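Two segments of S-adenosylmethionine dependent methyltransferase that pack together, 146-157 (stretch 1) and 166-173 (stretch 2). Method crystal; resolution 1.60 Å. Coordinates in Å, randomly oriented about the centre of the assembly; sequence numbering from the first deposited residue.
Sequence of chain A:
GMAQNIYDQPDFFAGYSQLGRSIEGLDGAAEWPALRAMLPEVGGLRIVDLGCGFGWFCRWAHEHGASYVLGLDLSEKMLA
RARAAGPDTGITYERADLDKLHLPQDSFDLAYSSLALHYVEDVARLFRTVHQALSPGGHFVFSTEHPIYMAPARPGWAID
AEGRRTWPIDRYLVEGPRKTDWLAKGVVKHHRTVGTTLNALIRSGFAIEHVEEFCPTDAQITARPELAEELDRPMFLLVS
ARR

Stretch 1 146-157: HPIYMAPARPGW
Stretch 2 (166-173) TWPIDRYL

Trp167 is the hub of this contact, which buries 814 Å² in all, and Trp167 has the largest covered area of any residue here. With chi1 -177° (t) and chi2 -95°, its CA-to-CB bond points sideways while the ring reaches into stretch 1. Gly156 N lies over one face, and Ile148 CG2 packs 3.6 Å from Trp167 CD1. The six-membered ring runs nearly parallel to the Tyr149 ring (chi1 t; planes at 9°) but slid apart, centroids 5.6 Å distant; its edge meets the face of Trp157 (chi1 m, chi2 107°; planes at 75°, centroids 5.2 Å). Gly156, at phi/psi 159/169, would jam any CB against the preceding carbonyl, so glycine suits the place.

Beside the indole, Ile148 (chi1 m, chi2 t) also sets CG2 3.8 Å from Ile169 CD1. Tyr172 (chi1 t, chi2 90°) extends the apolar patch: its CE1 lies 3.6 Å from Pro147 CB, and the small Ala151, pointing toward stretch 2, brings CB 3.8 Å from Tyr172 CA.

Stretch 1 opens with a short helix from Pro147, capped by His146 ND1, which accepts from Ile148 N at 3.0 Å; loop follows. Stretch 2 is strand through Ile169, then loop, with Arg171 at phi/psi 49/32. The two stretches run antiparallel, with nearest CA atoms pairing Ala151 with Tyr172 (4.9 Å), Pro152 with Asp170 (5.0 Å) and Trp157 with Trp167 (5.0 Å).

Two direct hydrogen bonds fasten the stretches: Trp167 NE1 to Ile148 O, 3.0 Å, and Ala153 N to Asp170 OD1, 3.0 Å. Asp170 (chi1 p, chi2 -78°) thus turns its carboxylate to the loop. Water 1 donates to Ala151 O (2.7 Å) and Asp170 OD2 (2.8 Å); water 2 links Arg154 N (2.9 Å) to Asp170 OD1 (2.5 Å). Asp170 N is buried without a partner.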

ATOM      1  N   HIS A 146      -0.301 -11.539   0.148  1.00 28.30           N
ATOM      2  CA  HIS A 146      -0.300 -10.285   0.919  1.00 26.40           C
ATOM      3  C   HIS A 146       0.589 -10.457   2.160  1.00 26.14           C
ATOM      4  O   HIS A 146       0.634 -11.553   2.725  1.00 28.42           O
ATOM      5  CB  HIS A 146      -1.739  -9.983   1.357  1.00 26.84           C
ATOM      6  CG  HIS A 146      -1.952  -8.591   1.850  1.00 28.15           C
ATOM      7  ND1 HIS A 146      -1.537  -8.162   3.092  1.00 27.47           N
ATOM      8  CD2 HIS A 146      -2.586  -7.540   1.280  1.00 29.48           C
ATOM      9  CE1 HIS A 146      -1.877  -6.896   3.253  1.00 29.98           C
ATOM     10  NE2 HIS A 146      -2.516  -6.494   2.170  1.00 28.03           N
ATOM     11  N   PRO A 147       1.335  -9.393   2.559  1.00 26.28           N
ATOM     12  CA  PRO A 147       2.124  -9.552   3.789  1.00 25.88           C
ATOM     13  C   PRO A 147       1.339  -9.914   5.079  1.00 25.49           C
ATOM     14  O   PRO A 147       1.889 -10.548   5.972  1.00 26.67           O
ATOM     15  CB  PRO A 147       2.892  -8.212   3.883  1.00 26.26           C
ATOM     16  CG  PRO A 147       2.130  -7.281   3.049  1.00 28.22           C
ATOM     17  CD  PRO A 147       1.555  -8.074   1.938  1.00 28.96           C
ATOM     18  N   ILE A 148       0.062  -9.532   5.185  1.00 25.58           N
ATOM     19  CA  ILE A 148      -0.775  -9.966   6.318  1.00 25.66           C
ATOM     20  C   ILE A 148      -0.857 -11.499   6.350  1.00 25.26           C
ATOM     21  O   ILE A 148      -0.781 -12.105   7.404  1.00 26.65           O
ATOM     22  CB  ILE A 148      -2.189  -9.369   6.257  1.00 27.56           C
ATOM     23  CG1 ILE A 148      -2.124  -7.895   6.655  1.00 28.02           C
ATOM     24  CG2 ILE A 148      -3.158 -10.147   7.201  1.00 27.30           C
ATOM     25  CD1 ILE A 148      -3.388  -7.131   6.408  1.00 26.83           C
ATOM     26  N   TYR A 149      -1.016 -12.099   5.173  1.00 26.07           N
ATOM     27  CA  TYR A 149      -1.076 -13.534   5.022  1.00 27.43           C
ATOM     28  C   TYR A 149       0.290 -14.202   5.241  1.00 26.84           C
ATOM     29  O   TYR A 149       0.358 -15.276   5.863  1.00 27.90           O
ATOM     30  CB  TYR A 149      -1.654 -13.871   3.638  1.00 27.57           C
ATOM     31  CG  TYR A 149      -1.856 -15.340   3.393  1.00 27.94           C
ATOM     32  CD1 TYR A 149      -2.995 -16.003   3.856  1.00 27.73           C
ATOM     33  CD2 TYR A 149      -0.912 -16.075   2.677  1.00 29.15           C
ATOM     34  CE1 TYR A 149      -3.175 -17.382   3.626  1.00 32.10           C
ATOM     35  CE2 TYR A 149      -1.071 -17.445   2.455  1.00 31.58           C
ATOM     36  CZ  TYR A 149      -2.217 -18.089   2.914  1.00 29.78           C
ATOM     37  OH  TYR A 149      -2.374 -19.445   2.701  1.00 35.62           O
HETATM   38  N   MSE A 150       1.362 -13.598   4.739  1.00 27.43           N
HETATM   39  CA  MSE A 150       2.717 -14.170   4.856  1.00 27.67           C
HETATM   40  C   MSE A 150       3.420 -13.974   6.195  1.00 28.82           C
HETATM   41  O   MSE A 150       4.285 -14.765   6.555  1.00 28.92           O
HETATM   42  CB  MSE A 150       3.641 -13.573   3.789  1.00 28.42           C
HETATM   43  CG  MSE A 150       3.245 -13.888   2.371  1.00 28.95           C
HETATM   44 SE   MSE A 150       4.645 -13.318   1.140  0.75 30.89          SE
HETATM   45  CE  MSE A 150       4.544 -11.346   1.439  1.00 30.98           C
ATOM     46  N   ALA A 151       3.096 -12.893   6.899  1.00 28.78           N
ATOM     47  CA  ALA A 151       3.787 -12.532   8.150  1.00 27.44           C
ATOM     48  C   ALA A 151       3.880 -13.573   9.268  1.00 28.66           C
ATOM     49  O   ALA A 151       4.964 -13.797   9.794  1.00 29.96           O
ATOM     50  CB  ALA A 151       3.177 -11.250   8.742  1.00 28.09           C
ATOM     51  N   PRO A 152       2.749 -14.194   9.645  1.00 28.16           N
ATOM     52  CA  PRO A 152       2.775 -14.992  10.880  1.00 27.75           C
ATOM     53  C   PRO A 152       3.684 -16.226  10.920  1.00 29.93           C
ATOM     54  O   PRO A 152       3.832 -16.922   9.915  1.00 31.56           O
ATOM     55  CB  PRO A 152       1.302 -15.384  11.083  1.00 29.00           C
ATOM     56  CG  PRO A 152       0.523 -14.496  10.192  1.00 28.73           C
ATOM     57  CD  PRO A 152       1.408 -14.199   9.031  1.00 28.03           C
ATOM     58  N   ALA A 153       4.289 -16.467  12.081  1.00 30.40           N
ATOM     59  CA  ALA A 153       5.119 -17.659  12.283  1.00 30.95           C
ATOM     60  C   ALA A 153       4.259 -18.928  12.232  1.00 31.75           C
ATOM     61  O   ALA A 153       4.726 -19.975  11.769  1.00 32.73           O
ATOM     62  CB  ALA A 153       5.837 -17.558  13.596  1.00 28.18           C
ATOM     63  N   ARG A 154       3.020 -18.834  12.715  1.00 30.48           N
ATOM     64  CA  ARG A 154       2.054 -19.929  12.725  1.00 33.98           C
ATOM     65  C   ARG A 154       0.770 -19.397  12.088  1.00 33.91           C
ATOM     66  O   ARG A 154      -0.188 -19.092  12.798  1.00 35.25           O
ATOM     67  CB  ARG A 154       1.806 -20.380  14.169  1.00 33.89           C
ATOM     68  CG  ARG A 154       3.011 -20.986  14.855  1.00 40.83           C
ATOM     69  CD  ARG A 154       2.700 -21.424  16.295  1.00 39.46           C
ATOM     70  NE  ARG A 154       1.628 -22.417  16.384  1.00 51.54           N
ATOM     71  N   PRO A 155       0.737 -19.286  10.742  1.00 32.72           N
ATOM     72  CA  PRO A 155      -0.424 -18.686  10.098  1.00 32.55           C
ATOM     73  C   PRO A 155      -1.646 -19.576  10.198  1.00 33.55           C
ATOM     74  O   PRO A 155      -1.536 -20.803  10.140  1.00 34.77           O
ATOM     75  CB  PRO A 155       0.016 -18.524   8.647  1.00 32.43           C
ATOM     76  CG  PRO A 155       1.022 -19.584   8.460  1.00 36.26           C
ATOM     77  CD  PRO A 155       1.728 -19.735   9.747  1.00 34.42           C
ATOM     78  N   GLY A 156      -2.789 -18.941  10.389  1.00 32.13           N
ATOM     79  CA  GLY A 156      -4.054 -19.636  10.499  1.00 31.57           C
ATOM     80  C   GLY A 156      -5.093 -18.800  11.187  1.00 30.89           C
ATOM     81  O   GLY A 156      -4.791 -17.769  11.766  1.00 32.53           O
ATOM     82  N   TRP A 157      -6.326 -19.269  11.127  1.00 30.02           N
ATOM     83  CA  TRP A 157      -7.424 -18.604  11.805  1.00 29.28           C
ATOM     84  C   TRP A 157      -7.437 -18.972  13.284  1.00 29.89           C
ATOM     85  O   TRP A 157      -7.082 -20.091  13.666  1.00 32.10           O
ATOM     86  CB  TRP A 157      -8.759 -19.009  11.213  1.00 28.64           C
ATOM     87  CG  TRP A 157      -8.930 -18.674   9.766  1.00 30.81           C
ATOM     88  CD1 TRP A 157      -8.909 -19.546   8.722  1.00 30.92           C
ATOM     89  CD2 TRP A 157      -9.141 -17.375   9.195  1.00 29.02           C
ATOM     90  NE1 TRP A 157      -9.111 -18.879   7.542  1.00 32.93           N
ATOM     91  CE2 TRP A 157      -9.266 -17.547   7.800  1.00 31.20           C
ATOM     92  CE3 TRP A 157      -9.274 -16.086   9.730  1.00 26.61           C
ATOM     93  CZ2 TRP A 157      -9.509 -16.483   6.929  1.00 32.44           C
ATOM     94  CZ3 TRP A 157      -9.521 -15.015   8.857  1.00 30.47           C
ATOM     95  CH2 TRP A 157      -9.627 -15.222   7.475  1.00 29.41           C
ATOM     96  N   THR A 166     -10.695 -14.621  13.720  1.00 27.07           N
ATOM     97  CA  THR A 166      -9.602 -13.627  13.628  1.00 27.07           C
ATOM     98  C   THR A 166      -8.377 -14.240  12.982  1.00 26.89           C
ATOM     99  O   THR A 166      -8.228 -15.465  12.940  1.00 27.16           O
ATOM    100  CB  THR A 166      -9.193 -13.057  14.991  1.00 29.02           C
ATOM    101  OG1 THR A 166      -8.542 -14.073  15.774  1.00 27.79           O
ATOM    102  CG2 THR A 166     -10.401 -12.536  15.735  1.00 29.04           C
ATOM    103  N   TRP A 167      -7.499 -13.358  12.502  1.00 25.71           N
ATOM    104  CA  TRP A 167      -6.244 -13.725  11.851  1.00 25.07           C
ATOM    105  C   TRP A 167      -5.104 -13.086  12.633  1.00 24.81           C
ATOM    106  O   TRP A 167      -4.801 -11.884  12.434  1.00 26.39           O
ATOM    107  CB  TRP A 167      -6.237 -13.268  10.388  1.00 26.38           C
ATOM    108  CG  TRP A 167      -4.998 -13.676   9.631  1.00 28.01           C
ATOM    109  CD1 TRP A 167      -3.884 -12.929   9.427  1.00 27.54           C
ATOM    110  CD2 TRP A 167      -4.747 -14.945   9.008  1.00 26.38           C
ATOM    111  NE1 TRP A 167      -2.983 -13.630   8.688  1.00 26.84           N
ATOM    112  CE2 TRP A 167      -3.467 -14.875   8.421  1.00 25.94           C
ATOM    113  CE3 TRP A 167      -5.502 -16.120   8.852  1.00 24.70           C
ATOM    114  CZ2 TRP A 167      -2.896 -15.944   7.698  1.00 27.45           C
ATOM    115  CZ3 TRP A 167      -4.932 -17.213   8.136  1.00 27.14           C
ATOM    116  CH2 TRP A 167      -3.635 -17.109   7.574  1.00 29.21           C
ATOM    117  N   PRO A 168      -4.486 -13.844  13.561  1.00 26.87           N
ATOM    118  CA  PRO A 168      -3.360 -13.315  14.336  1.00 28.62           C
ATOM    119  C   PRO A 168      -2.113 -13.025  13.508  1.00 30.56           C
ATOM    120  O   PRO A 168      -1.665 -13.880  12.742  1.00 31.78           O
ATOM    121  CB  PRO A 168      -3.100 -14.411  15.372  1.00 30.37           C
ATOM    122  CG  PRO A 168      -4.348 -15.147  15.467  1.00 29.54           C
ATOM    123  CD  PRO A 168      -4.862 -15.182  14.067  1.00 27.13           C
ATOM    124  N   ILE A 169      -1.576 -11.823  13.682  1.00 29.50           N
ATOM    125  CA  ILE A 169      -0.392 -11.356  12.992  1.00 30.98           C
ATOM    126  C   ILE A 169       0.755 -11.240  13.992  1.00 31.33           C
ATOM    127  O   ILE A 169       0.554 -10.788  15.112  1.00 31.97           O
ATOM    128  CB  ILE A 169      -0.672  -9.949  12.343  1.00 33.68           C
ATOM    129  CG1 ILE A 169      -1.688 -10.084  11.184  1.00 35.78           C
ATOM    130  CG2 ILE A 169       0.591  -9.322  11.794  1.00 38.90           C
ATOM    131  CD1 ILE A 169      -2.256  -8.718  10.658  1.00 35.69           C
ATOM    132  N   ASP A 170       1.934 -11.710  13.598  1.00 27.55           N
ATOM    133  CA  ASP A 170       3.186 -11.425  14.311  1.00 27.57           C
ATOM    134  C   ASP A 170       4.276 -11.163  13.265  1.00 28.24           C
ATOM    135  O   ASP A 170       4.139 -11.548  12.084  1.00 28.82           O
ATOM    136  CB  ASP A 170       3.616 -12.545  15.269  1.00 28.80           C
ATOM    137  CG  ASP A 170       4.058 -13.793  14.533  1.00 28.17           C
ATOM    138  OD1 ASP A 170       3.189 -14.536  14.079  1.00 36.25           O
ATOM    139  OD2 ASP A 170       5.280 -14.019  14.411  1.00 40.46           O
ATOM    140  N   ARG A 171       5.329 -10.471  13.707  1.00 30.21           N
ATOM    141  CA  ARG A 171       6.508 -10.143  12.898  1.00 32.29           C
ATOM    142  C   ARG A 171       6.211  -9.530  11.514  1.00 29.76           C
ATOM    143  O   ARG A 171       6.956  -9.728  10.563  1.00 28.77           O
ATOM    144  CB  ARG A 171       7.399 -11.395  12.795  1.00 35.39           C
ATOM    145  CG  ARG A 171       7.894 -11.879  14.173  1.00 37.18           C
ATOM    146  CD  ARG A 171       8.757 -13.135  14.144  1.00 42.33           C
ATOM    147  NE  ARG A 171      10.069 -12.956  13.504  1.00 52.14           N
ATOM    148  CZ  ARG A 171      10.495 -13.485  12.341  1.00 57.26           C
ATOM    149  NH1 ARG A 171       9.747 -14.302  11.589  1.00 57.34           N
ATOM    150  NH2 ARG A 171      11.735 -13.204  11.930  1.00 58.54           N
ATOM    151  N   TYR A 172       5.126  -8.766  11.406  1.00 28.88           N
ATOM    152  CA  TYR A 172       4.788  -8.123  10.131  1.00 27.50           C
ATOM    153  C   TYR A 172       5.899  -7.229   9.606  1.00 27.58           C
ATOM    154  O   TYR A 172       6.120  -7.167   8.387  1.00 28.74           O
ATOM    155  CB  TYR A 172       3.500  -7.325  10.261  1.00 28.18           C
ATOM    156  CG  TYR A 172       2.995  -6.691   8.974  1.00 29.34           C
ATOM    157  CD1 TYR A 172       2.124  -7.381   8.121  1.00 27.39           C
ATOM    158  CD2 TYR A 172       3.358  -5.386   8.637  1.00 27.81           C
ATOM    159  CE1 TYR A 172       1.629  -6.777   6.960  1.00 26.77           C
ATOM    160  CE2 TYR A 172       2.872  -4.768   7.485  1.00 29.84           C
ATOM    161  CZ  TYR A 172       2.005  -5.468   6.643  1.00 27.09           C
ATOM    162  OH  TYR A 172       1.527  -4.870   5.499  1.00 28.95           O
ATOM    163  N   LEU A 173       6.618  -6.557  10.511  1.00 29.74           N
ATOM    164  CA  LEU A 173       7.704  -5.656  10.105  1.00 29.66           C
ATOM    165  C   LEU A 173       9.077  -6.319  10.028  1.00 32.33           C
ATOM    166  O   LEU A 173      10.076  -5.633   9.715  1.00 34.75           O
ATOM    167  CB  LEU A 173       7.741  -4.410  10.994  1.00 29.84           C
ATOM    168  CG  LEU A 173       6.569  -3.417  10.953  1.00 32.24           C
ATOM    169  CD1 LEU A 173       6.285  -2.956   9.514  1.00 35.59           C
ATOM    170  CD2 LEU A 173       5.295  -3.923  11.611  1.00 40.46           C
TER
HETATM  171  O   HOH W   1       6.436 -14.619  11.920  1.00 32.31           O
HETATM  172  O   HOH W   2       2.121 -16.769  14.500  1.00 26.22           O
HETATM  173  O   HOH W   3      -0.639 -16.692  14.166  1.00 30.49           O
HETATM  174  O   HOH W   4      -2.424 -16.137  11.450  1.00 21.82           O